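Local atomic coordinates of protein PES4 (PDB entry 6EXX), a protein that probably binds messenger RNA, including 3' untranslated regions and poly(A) or poly(U) sequences, here represented by the fourth of its RNA recognition motifs. Residues Leu5-Leu10 / Ser72-Ser77; His24-Arg29 / Thr58-Phe63; Ile28-Ile33 / Gly47-Arg52. All blocks are in the same frame, centred on the assembly; numbering follows the deposited sequence. Where two conformers were deposited one is given.

Contact 1 of 3, residues Leu5-Leu10 / Ser72-Ser77; sequences LFLENL and SIVTTS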
loop_
_atom_site.group_PDB
_atom_site.type_symbol
_atom_site.label_atom_id
_atom_site.label_comp_id
_atom_site.label_asym_id
_atom_site.label_seq_id
_atom_site.Cartn_x
_atom_site.Cartn_y
_atom_site.Cartn_z
ATOM N N LEU A 5 3.698 3.259 -5.473
ATOM C CA LEU A 5 3.950 1.985 -4.834
ATOM C C LEU A 5 2.788 1.070 -5.162
ATOM O O LEU A 5 1.665 1.309 -4.730
ATOM C CB LEU A 5 4.016 2.192 -3.327
ATOM C CG LEU A 5 4.233 0.954 -2.467
ATOM C CD1 LEU A 5 5.502 0.242 -2.880
ATOM C CD2 LEU A 5 4.275 1.330 -0.997
ATOM N N PHE A 6 3.049 0.015 -5.924
ATOM C CA PHE A 6 2.043 -0.995 -6.215
ATOM C C PHE A 6 2.049 -2.050 -5.122
ATOM O O PHE A 6 3.101 -2.437 -4.603
ATOM C CB PHE A 6 2.269 -1.608 -7.598
ATOM C CG PHE A 6 1.877 -0.687 -8.711
ATOM C CD1 PHE A 6 2.751 0.279 -9.171
ATOM C CD2 PHE A 6 0.617 -0.760 -9.271
ATOM C CE1 PHE A 6 2.383 1.139 -10.195
ATOM C CE2 PHE A 6 0.243 0.098 -10.292
ATOM C CZ PHE A 6 1.129 1.047 -10.744
ATOM N N LEU A 7 0.843 -2.466 -4.757
ATOM C CA LEU A 7 0.607 -3.349 -3.632
ATOM C C LEU A 7 -0.239 -4.529 -4.072
ATOM O O LEU A 7 -1.191 -4.363 -4.836
ATOM C CB LEU A 7 -0.154 -2.603 -2.534
ATOM C CG LEU A 7 0.549 -1.396 -1.929
ATOM C CD1 LEU A 7 -0.361 -0.691 -0.950
ATOM C CD2 LEU A 7 1.860 -1.794 -1.267
ATOM N N GLU A 8 0.081 -5.717 -3.569
ATOM C CA GLU A 8 -0.764 -6.875 -3.778
ATOM C C GLU A 8 -0.629 -7.826 -2.592
ATOM O O GLU A 8 0.138 -7.589 -1.664
ATOM C CB GLU A 8 -0.421 -7.558 -5.103
ATOM C CG GLU A 8 0.929 -8.217 -5.109
ATOM C CD GLU A 8 1.220 -8.957 -6.392
ATOM O OE1 GLU A 8 0.848 -8.464 -7.475
ATOM O OE2 GLU A 8 1.823 -10.041 -6.310
ATOM N N ASN A 9 -1.399 -8.904 -2.639
ATOM C CA ASN A 9 -1.466 -9.838 -1.528
ATOM C C ASN A 9 -1.939 -9.122 -0.263
ATOM O O ASN A 9 -1.497 -9.448 0.845
ATOM C CB ASN A 9 -0.124 -10.547 -1.305
ATOM C CG ASN A 9 -0.291 -11.959 -0.767
ATOM O OD1 ASN A 9 -1.175 -12.699 -1.215
ATOM N ND2 ASN A 9 0.543 -12.342 0.188
ATOM N N LEU A 10 -2.860 -8.169 -0.427
ATOM C CA LEU A 10 -3.432 -7.444 0.696
ATOM C C LEU A 10 -4.616 -8.207 1.281
ATOM O O LEU A 10 -5.616 -8.466 0.608
ATOM C CB LEU A 10 -3.912 -6.062 0.274
ATOM C CG LEU A 10 -2.882 -5.166 -0.406
ATOM C CD1 LEU A 10 -3.496 -3.825 -0.711
ATOM C CD2 LEU A 10 -1.612 -5.041 0.432
ATOM N N SER A 72 -1.574 -12.474 5.384
ATOM C CA SER A 72 -0.891 -12.406 4.107
ATOM C C SER A 72 0.264 -11.414 4.177
ATOM O O SER A 72 0.146 -10.347 4.789
ATOM C CB SER A 72 -1.872 -11.969 3.023
ATOM O OG SER A 72 -2.889 -12.934 2.824
ATOM N N ILE A 73 1.378 -11.787 3.560
ATOM C CA ILE A 73 2.555 -10.928 3.492
ATOM C C ILE A 73 2.378 -9.905 2.367
ATOM O O ILE A 73 2.235 -10.274 1.198
ATOM C CB ILE A 73 3.828 -11.776 3.279
ATOM C CG1 ILE A 73 4.053 -12.694 4.486
ATOM C CG2 ILE A 73 5.037 -10.885 3.057
ATOM C CD1 ILE A 73 5.136 -13.734 4.283
ATOM N N VAL A 74 2.365 -8.624 2.724
ATOM C CA VAL A 74 2.194 -7.565 1.750
ATOM C C VAL A 74 3.343 -7.574 0.768
ATOM O O VAL A 74 4.516 -7.577 1.152
ATOM C CB VAL A 74 2.109 -6.199 2.432
ATOM C CG1 VAL A 74 2.043 -5.074 1.403
ATOM C CG2 VAL A 74 0.918 -6.166 3.367
ATOM N N THR A 75 2.984 -7.559 -0.506
ATOM C CA THR A 75 3.941 -7.658 -1.571
ATOM C C THR A 75 3.894 -6.371 -2.386
ATOM O O THR A 75 2.828 -5.848 -2.707
ATOM C CB THR A 75 3.627 -8.937 -2.337
ATOM O OG1 THR A 75 3.710 -10.048 -1.420
ATOM C CG2 THR A 75 4.581 -9.135 -3.477
ATOM N N THR A 76 5.071 -5.835 -2.659
ATOM C CA THR A 76 5.183 -4.517 -3.240
ATOM C C THR A 76 5.944 -4.531 -4.545
ATOM O O THR A 76 6.742 -5.439 -4.823
ATOM C CB THR A 76 5.985 -3.607 -2.320
ATOM O OG1 THR A 76 7.323 -4.123 -2.214
ATOM C CG2 THR A 76 5.331 -3.517 -0.940
ATOM N N SER A 77 5.714 -3.488 -5.335
ATOM C CA SER A 77 6.616 -3.153 -6.428
ATOM C C SER A 77 6.684 -1.645 -6.625
ATOM O O SER A 77 5.665 -0.955 -6.593
ATOM C CB SER A 77 6.193 -3.796 -7.757
ATOM O OG SER A 77 7.182 -3.557 -8.756
HETATM O O HOH W 1 -1.838 -8.398 3.570
HETATM O O HOH W 2 1.435 -14.391 2.333
HETATM O O HOH W 3 -2.147 -14.501 0.730
#

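Contact 2 of 3, residues His24-Arg29 / Thr58-Phe63; sequences HQENIR and TRIFNF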
loop_
_atom_site.group_PDB
_atom_site.type_symbol
_atom_site.label_atom_id
_atom_site.label_comp_id
_atom_site.label_asym_id
_atom_site.label_seq_id
_atom_site.Cartn_x
_atom_site.Cartn_y
_atom_site.Cartn_z
ATOM N N HIS A 24 -1.286 9.112 7.339
ATOM C CA HIS A 24 -1.532 10.151 8.336
ATOM C C HIS A 24 -0.502 10.091 9.463
ATOM O O HIS A 24 -0.021 11.120 9.934
ATOM C CB HIS A 24 -2.941 10.015 8.928
ATOM C CG HIS A 24 -4.029 10.561 8.061
ATOM N ND1 HIS A 24 -5.331 10.107 8.134
ATOM C CD2 HIS A 24 -4.024 11.533 7.120
ATOM C CE1 HIS A 24 -6.074 10.767 7.264
ATOM N NE2 HIS A 24 -5.305 11.635 6.632
ATOM N N GLN A 25 -0.164 8.884 9.901
ATOM C CA GLN A 25 0.773 8.728 11.011
ATOM C C GLN A 25 2.168 9.240 10.657
ATOM O O GLN A 25 2.933 9.619 11.539
ATOM C CB GLN A 25 0.823 7.270 11.474
ATOM C CG GLN A 25 -0.438 6.821 12.209
ATOM C CD GLN A 25 -0.667 7.611 13.471
ATOM O OE1 GLN A 25 -1.665 8.322 13.614
ATOM N NE2 GLN A 25 0.271 7.505 14.394
ATOM N N GLU A 26 2.482 9.259 9.362
ATOM C CA GLU A 26 3.765 9.740 8.853
ATOM C C GLU A 26 3.698 11.179 8.337
ATOM O O GLU A 26 4.675 11.682 7.791
ATOM C CB GLU A 26 4.251 8.818 7.736
ATOM C CG GLU A 26 4.854 7.525 8.224
ATOM C CD GLU A 26 6.212 7.723 8.896
ATOM O OE1 GLU A 26 6.851 8.781 8.686
ATOM O OE2 GLU A 26 6.644 6.825 9.655
ATOM N N ASN A 27 2.554 11.841 8.505
ATOM C CA ASN A 27 2.357 13.188 7.978
ATOM C C ASN A 27 2.593 13.233 6.469
ATOM O O ASN A 27 3.173 14.182 5.948
ATOM C CB ASN A 27 3.267 14.196 8.685
ATOM C CG ASN A 27 2.908 15.629 8.366
ATOM O OD1 ASN A 27 1.735 15.984 8.268
ATOM N ND2 ASN A 27 3.919 16.457 8.164
ATOM N N ILE A 28 2.129 12.195 5.783
ATOM C CA ILE A 28 2.247 12.081 4.333
ATOM C C ILE A 28 0.885 12.246 3.690
ATOM O O ILE A 28 -0.088 11.629 4.127
ATOM C CB ILE A 28 2.835 10.713 3.938
ATOM C CG1 ILE A 28 4.310 10.663 4.332
ATOM C CG2 ILE A 28 2.653 10.434 2.439
ATOM C CD1 ILE A 28 4.920 9.305 4.259
ATOM N N ARG A 29 0.828 13.075 2.648
ATOM C CA ARG A 29 -0.379 13.274 1.861
ATOM C C ARG A 29 -0.171 12.658 0.482
ATOM O O ARG A 29 0.432 13.276 -0.391
ATOM C CB ARG A 29 -0.677 14.767 1.724
ATOM C CG ARG A 29 -0.885 15.471 3.057
ATOM C CD ARG A 29 -1.250 16.936 2.875
ATOM N NE ARG A 29 -0.202 17.688 2.191
ATOM C CZ ARG A 29 -0.366 18.324 1.035
ATOM N NH1 ARG A 29 -1.544 18.307 0.425
ATOM N NH2 ARG A 29 0.649 18.980 0.490
ATOM N N THR A 58 9.079 6.231 0.225
ATOM C CA THR A 58 10.070 5.459 0.962
ATOM C C THR A 58 9.558 5.049 2.339
ATOM O O THR A 58 9.720 3.902 2.751
ATOM C CB THR A 58 11.355 6.305 1.116
ATOM O OG1 THR A 58 12.000 6.421 -0.153
ATOM C CG2 THR A 58 12.328 5.698 2.108
ATOM N N ARG A 59 8.986 5.999 3.067
ATOM C CA ARG A 59 8.596 5.708 4.434
ATOM C C ARG A 59 7.490 4.658 4.497
ATOM O O ARG A 59 7.510 3.764 5.352
ATOM C CB ARG A 59 8.195 6.989 5.166
ATOM C CG ARG A 59 9.284 8.057 5.124
ATOM C CD ARG A 59 9.353 8.924 6.374
ATOM N NE ARG A 59 8.210 9.823 6.512
ATOM C CZ ARG A 59 8.046 10.958 5.836
ATOM N NH1 ARG A 59 8.935 11.352 4.931
ATOM N NH2 ARG A 59 6.972 11.702 6.065
ATOM N N ILE A 60 6.531 4.740 3.583
ATOM C CA ILE A 60 5.441 3.778 3.558
ATOM C C ILE A 60 5.903 2.425 2.992
ATOM O O ILE A 60 5.525 1.370 3.506
ATOM C CB ILE A 60 4.228 4.354 2.793
ATOM C CG1 ILE A 60 3.740 5.653 3.454
ATOM C CG2 ILE A 60 3.115 3.332 2.700
ATOM C CD1 ILE A 60 3.367 5.515 4.911
ATOM N N PHE A 61 6.747 2.442 1.966
ATOM C CA PHE A 61 7.358 1.221 1.475
ATOM C C PHE A 61 8.064 0.474 2.600
ATOM O O PHE A 61 7.920 -0.737 2.757
ATOM C CB PHE A 61 8.360 1.521 0.367
ATOM C CG PHE A 61 9.127 0.320 -0.075
ATOM C CD1 PHE A 61 8.611 -0.539 -1.018
ATOM C CD2 PHE A 61 10.359 0.027 0.471
ATOM C CE1 PHE A 61 9.311 -1.657 -1.422
ATOM C CE2 PHE A 61 11.055 -1.091 0.068
ATOM C CZ PHE A 61 10.532 -1.926 -0.882
ATOM N N ASN A 62 8.845 1.189 3.392
ATOM C CA ASN A 62 9.595 0.541 4.455
ATOM C C ASN A 62 8.664 -0.167 5.433
ATOM O O ASN A 62 8.967 -1.264 5.897
ATOM C CB ASN A 62 10.469 1.555 5.203
ATOM C CG ASN A 62 11.683 1.988 4.419
ATOM O OD1 ASN A 62 12.127 1.309 3.498
ATOM N ND2 ASN A 62 12.260 3.108 4.820
ATOM N N PHE A 63 7.547 0.471 5.756
ATOM C CA PHE A 63 6.595 -0.097 6.692
ATOM C C PHE A 63 5.887 -1.333 6.127
ATOM O O PHE A 63 5.662 -2.315 6.835
ATOM C CB PHE A 63 5.565 0.967 7.083
ATOM C CG PHE A 63 4.627 0.528 8.169
ATOM C CD1 PHE A 63 3.474 -0.169 7.860
ATOM C CD2 PHE A 63 4.892 0.809 9.495
ATOM C CE1 PHE A 63 2.602 -0.583 8.856
ATOM C CE2 PHE A 63 4.015 0.404 10.491
ATOM C CZ PHE A 63 2.878 -0.295 10.160
#

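Contact 3 of 3, residues Ile28-Ile33 / Gly47-Arg52; sequences IRPFKI and GFIKFR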
loop_
_atom_site.group_PDB
_atom_site.type_symbol
_atom_site.label_atom_id
_atom_site.label_comp_id
_atom_site.label_asym_id
_atom_site.label_seq_id
_atom_site.Cartn_x
_atom_site.Cartn_y
_atom_site.Cartn_z
ATOM N N ILE A 28 2.129 12.195 5.783
ATOM C CA ILE A 28 2.247 12.081 4.333
ATOM C C ILE A 28 0.885 12.246 3.690
ATOM O O ILE A 28 -0.088 11.629 4.127
ATOM C CB ILE A 28 2.835 10.713 3.938
ATOM C CG1 ILE A 28 4.310 10.663 4.332
ATOM C CG2 ILE A 28 2.653 10.434 2.439
ATOM C CD1 ILE A 28 4.920 9.305 4.259
ATOM N N ARG A 29 0.828 13.075 2.648
ATOM C CA ARG A 29 -0.379 13.274 1.861
ATOM C C ARG A 29 -0.171 12.658 0.482
ATOM O O ARG A 29 0.432 13.276 -0.391
ATOM C CB ARG A 29 -0.677 14.767 1.724
ATOM C CG ARG A 29 -0.885 15.471 3.057
ATOM C CD ARG A 29 -1.250 16.936 2.875
ATOM N NE ARG A 29 -0.202 17.688 2.191
ATOM C CZ ARG A 29 -0.366 18.324 1.035
ATOM N NH1 ARG A 29 -1.544 18.307 0.425
ATOM N NH2 ARG A 29 0.649 18.980 0.490
ATOM N N PRO A 30 -0.653 11.423 0.286
ATOM C CA PRO A 30 -0.530 10.815 -1.036
ATOM C C PRO A 30 -1.442 11.524 -2.022
ATOM O O PRO A 30 -2.424 12.146 -1.622
ATOM C CB PRO A 30 -1.000 9.379 -0.806
ATOM C CG PRO A 30 -1.960 9.489 0.330
ATOM C CD PRO A 30 -1.427 10.579 1.211
ATOM N N PHE A 31 -1.113 11.437 -3.302
ATOM C CA PHE A 31 -2.031 11.883 -4.337
ATOM C C PHE A 31 -3.256 10.969 -4.379
ATOM O O PHE A 31 -4.372 11.444 -4.588
ATOM C CB PHE A 31 -1.356 11.890 -5.710
ATOM C CG PHE A 31 -0.490 13.092 -5.980
ATOM C CD1 PHE A 31 -0.885 14.365 -5.611
ATOM C CD2 PHE A 31 0.708 12.950 -6.666
ATOM C CE1 PHE A 31 -0.091 15.462 -5.893
ATOM C CE2 PHE A 31 1.499 14.046 -6.949
ATOM C CZ PHE A 31 1.102 15.295 -6.556
ATOM N N LYS A 32 -3.055 9.663 -4.198
ATOM C CA LYS A 32 -4.158 8.715 -4.314
ATOM C C LYS A 32 -3.829 7.416 -3.595
ATOM O O LYS A 32 -2.736 6.897 -3.745
ATOM C CB LYS A 32 -4.431 8.410 -5.793
ATOM C CG LYS A 32 -5.664 7.546 -6.044
ATOM C CD LYS A 32 -6.942 8.370 -5.954
ATOM C CE LYS A 32 -8.168 7.559 -6.344
ATOM N NZ LYS A 32 -8.542 6.572 -5.295
ATOM N N ILE A 33 -4.794 6.893 -2.845
ATOM C CA ILE A 33 -4.756 5.518 -2.361
ATOM C C ILE A 33 -5.870 4.801 -3.087
ATOM O O ILE A 33 -7.014 5.237 -3.026
ATOM C CB ILE A 33 -4.997 5.421 -0.848
ATOM C CG1 ILE A 33 -3.895 6.169 -0.109
ATOM C CG2 ILE A 33 -5.059 3.956 -0.411
ATOM C CD1 ILE A 33 -4.100 6.259 1.398
ATOM N N GLY A 47 -3.685 -2.918 -5.446
ATOM C CA GLY A 47 -3.883 -1.544 -5.830
ATOM C C GLY A 47 -2.575 -0.800 -5.761
ATOM O O GLY A 47 -1.508 -1.378 -6.004
ATOM N N PHE A 48 -2.646 0.477 -5.420
ATOM C CA PHE A 48 -1.439 1.279 -5.361
ATOM C C PHE A 48 -1.640 2.501 -4.495
ATOM O O PHE A 48 -2.771 2.897 -4.193
ATOM C CB PHE A 48 -1.001 1.712 -6.767
ATOM C CG PHE A 48 -2.010 2.569 -7.476
ATOM C CD1 PHE A 48 -2.029 3.948 -7.300
ATOM C CD2 PHE A 48 -2.938 2.003 -8.331
ATOM C CE1 PHE A 48 -2.963 4.732 -7.951
ATOM C CE2 PHE A 48 -3.870 2.783 -8.988
ATOM C CZ PHE A 48 -3.879 4.147 -8.801
ATOM N N ILE A 49 -0.522 3.090 -4.094
ATOM C CA ILE A 49 -0.523 4.412 -3.502
ATOM C C ILE A 49 0.393 5.272 -4.356
ATOM O O ILE A 49 1.562 4.928 -4.577
ATOM C CB ILE A 49 -0.037 4.432 -2.038
ATOM C CG1 ILE A 49 -0.828 3.430 -1.184
ATOM C CG2 ILE A 49 -0.152 5.850 -1.501
ATOM C CD1 ILE A 49 -0.246 3.244 0.212
ATOM N N LYS A 50 -0.142 6.391 -4.836
ATOM C CA LYS A 50 0.618 7.329 -5.648
ATOM C C LYS A 50 1.048 8.466 -4.745
ATOM O O LYS A 50 0.205 9.173 -4.198
ATOM C CB LYS A 50 -0.218 7.877 -6.801
ATOM C CG LYS A 50 0.590 8.754 -7.753
ATOM C CD LYS A 50 -0.263 9.598 -8.690
ATOM C CE LYS A 50 -1.218 8.788 -9.518
ATOM N NZ LYS A 50 -1.980 9.696 -10.416
ATOM N N PHE A 51 2.359 8.618 -4.593
ATOM C CA PHE A 51 2.944 9.635 -3.730
ATOM C C PHE A 51 3.478 10.820 -4.527
ATOM O O PHE A 51 3.798 10.707 -5.712
ATOM C CB PHE A 51 4.090 9.040 -2.914
ATOM C CG PHE A 51 3.665 7.951 -1.974
ATOM C CD1 PHE A 51 3.178 8.263 -0.715
ATOM C CD2 PHE A 51 3.766 6.621 -2.339
ATOM C CE1 PHE A 51 2.810 7.269 0.158
ATOM C CE2 PHE A 51 3.391 5.630 -1.463
ATOM C CZ PHE A 51 2.908 5.954 -0.222
ATOM N N ARG A 52 3.588 11.958 -3.852
ATOM C CA ARG A 52 4.101 13.173 -4.462
ATOM C C ARG A 52 5.587 13.105 -4.784
ATOM O O ARG A 52 6.052 13.812 -5.674
ATOM C CB ARG A 52 3.839 14.356 -3.537
ATOM C CG ARG A 52 2.382 14.587 -3.249
ATOM C CD ARG A 52 2.188 15.493 -2.042
ATOM N NE ARG A 52 0.772 15.681 -1.742
ATOM C CZ ARG A 52 -0.001 16.605 -2.299
ATOM N NH1 ARG A 52 0.493 17.447 -3.197
ATOM N NH2 ARG A 52 -1.276 16.687 -1.955
HETATM O O HOH W 4 2.859 11.924 -1.097
#

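Contact 1 of 3, residues Leu5-Leu10 / Ser72-Ser77
Asn9 reaches across to Ile73 with its side-chain amide, ND2 donating to the carbonyl O of Ile73 over 2.9 Å in a nearly straight bond (167°). The acceptor lies within 7° of the amide plane. The same ND2 also donates to a water that in turn accepts the N-H of Ile73, while OD1 receives a hydrogen from a second water bonded to Ser72 OG. With the nitrogen and the oxygen each matched to its partner, the flip of the amide is fixed.

Beyond Asn9 the strands pair antiparallel. Phe6 with Ser77 and Glu8 with Thr75 are hydrogen-bonded pairs; Phe6 N meets Ser77 O at 2.9 Å, and Glu8 N meets Thr75 O at 2.9 Å. Leu7 and Thr76 form the non-hydrogen-bonded pair between them, where Thr76 makes a bent CA-H...O contact with Phe6 O (CA to O 3.2 Å).

Residues 5-10, LFLENL, match the RNP2 sequence of the RNA recognition motif on its central strand. In canonical relatives the aromatic at the place of Phe6 stacks on a base, and Phe6, Glu8, Thr75 and Ser77 share that face of the sheet. On the same face, Glu8 CG lies 3.9 Å from Thr75 CB. The other face carries Leu7 and Thr76, which touch Leu64 and Phe61 of helix 54-64. Thr76 suits this two-sided place: CG2 is anti to the carbonyl carbon, which turns the methyl to Leu7 CD2 at 3.9 Å, while OG1 hydrogen-bonds Asn65. Past the corner at Asn9, Leu10 CD2 packs on Val74 CG1 at 3.8 Å.

Further out, Asn9 and Leu10 both face Tyr45 in a G1 beta bulge. Its first position has a positive phi, 59° here, which asparagine tolerates better than most residues, and the bulge probably helps turn the side chain toward Ile73.

Contact 2 of 3, residues His24-Arg29 / Thr58-Phe63
Arg59 lays its guanidinium side-on against Glu26, gripping two different atoms of it with two nitrogens. NE donates to the carboxylate oxygen OE1 at 2.8 Å, a salt bridge, and NH2 donates to the backbone O of the same residue at 2.9 Å. Both acceptors lie close to the guanidinium plane, but the two flat groups are not coplanar: carboxylate and guanidinium are turned 57° apart, and NE meets OE1 from above the carboxylate plane, 42° out of it. The bend of Glu26 at chi2 (-71°) places CD back toward the residue's own main chain, where the acid can share one arginine with its own carbonyl.

The carbonyl that takes NH2 sits where helix 16-25 has just ended. Asn27, with positive phi, closes that helix in a Schellman motif, and a cation here would probably be favoured by the partial negative charge of the helix's C-terminal end. Helices 16-25 and 54-64 are the two that pack on one face of the sheet in the RNA recognition motif, and here the turn after the first meets the second.

Ile28 supplies the apolar half. Its CD1 stands 3.5 Å above one face of the Arg59 guanidinium, toward the rim, while its CG1 comes to 3.3 Å from NH2. Replacing Arg59 with a leucine would probably leave the Glu26 carboxylate and carbonyl without their shared donor. Ile28 CD1 also touches Ile60 CG1 at 3.9 Å, a branched aliphatic pair suited to a buried seam, and Ile60 rests in turn on Phe51 of strand 44-51.

Contact 3 of 3, residues Ile28-Ile33 / Gly47-Arg52
Arg52 runs out extended, CD anti to CA (chi2 164°) and NE anti to CB (chi3 -178°), which carries the chain from the face of Phe31 to the carbonyl of Arg29. Its CG sits over the centre of the Phe31 ring, 3.7 Å from the centroid, in a CH-pi contact; its NE donates to Arg29 O at 2.8 Å. The guanidinium is covered on both faces: Phe31 CE1 lies 3.4 Å above one, near the rim, and Arg29 NH2 is 3.7 Å above the other, over its centre, the two guanidinium planes 34° apart. A water accepts Arg52 N and donates to Arg29 O, giving that carbonyl a second donor.

Phe31 and Lys32 both face Lys50, a classic beta bulge where the hairpin of strands 32-39 and 44-51 begins; Lys50 N bonds Lys32 O at 2.9 Å. Beneath, Pro30 CB packs on Ile49 CG2 at 3.7 Å, and Ile28 CG2 meets the edge of the Phe51 ring. Residues 47-51 fall in the RNP1 sequence of the RNA recognition motif, Phe48 holding an aromatic position that commonly binds RNA in relatives.

Arg29 NH1 and Arg52 NH2, only 2.9 Å apart, are both donors, so their charges would repel, a cost probably offset in part by the hydrogen bond from Arg52 NE to Arg29 O and by the cover of Phe31.

Contacts 2 and 3 are nested along the chain inside the loop that contact 1 closes, and they share Ile28 and Arg29, the end of one first segment being the beginning of the other. Their centres lie about 10 Å apart; contact 1 is about 15 Å from contact 2 and 14 Å from contact 3, on the opposite side of the chain's centre from both. Contacts 1 and 3 belong to one antiparallel sheet, because strands 3-10 and 44-51 are neighbours in it, whereas contact 2 ties together the helical layer. Ile60 on Phe51 and Phe61 on Leu5 join the layers behind the sheet, whose other face is the one that RNA binds in canonical relatives.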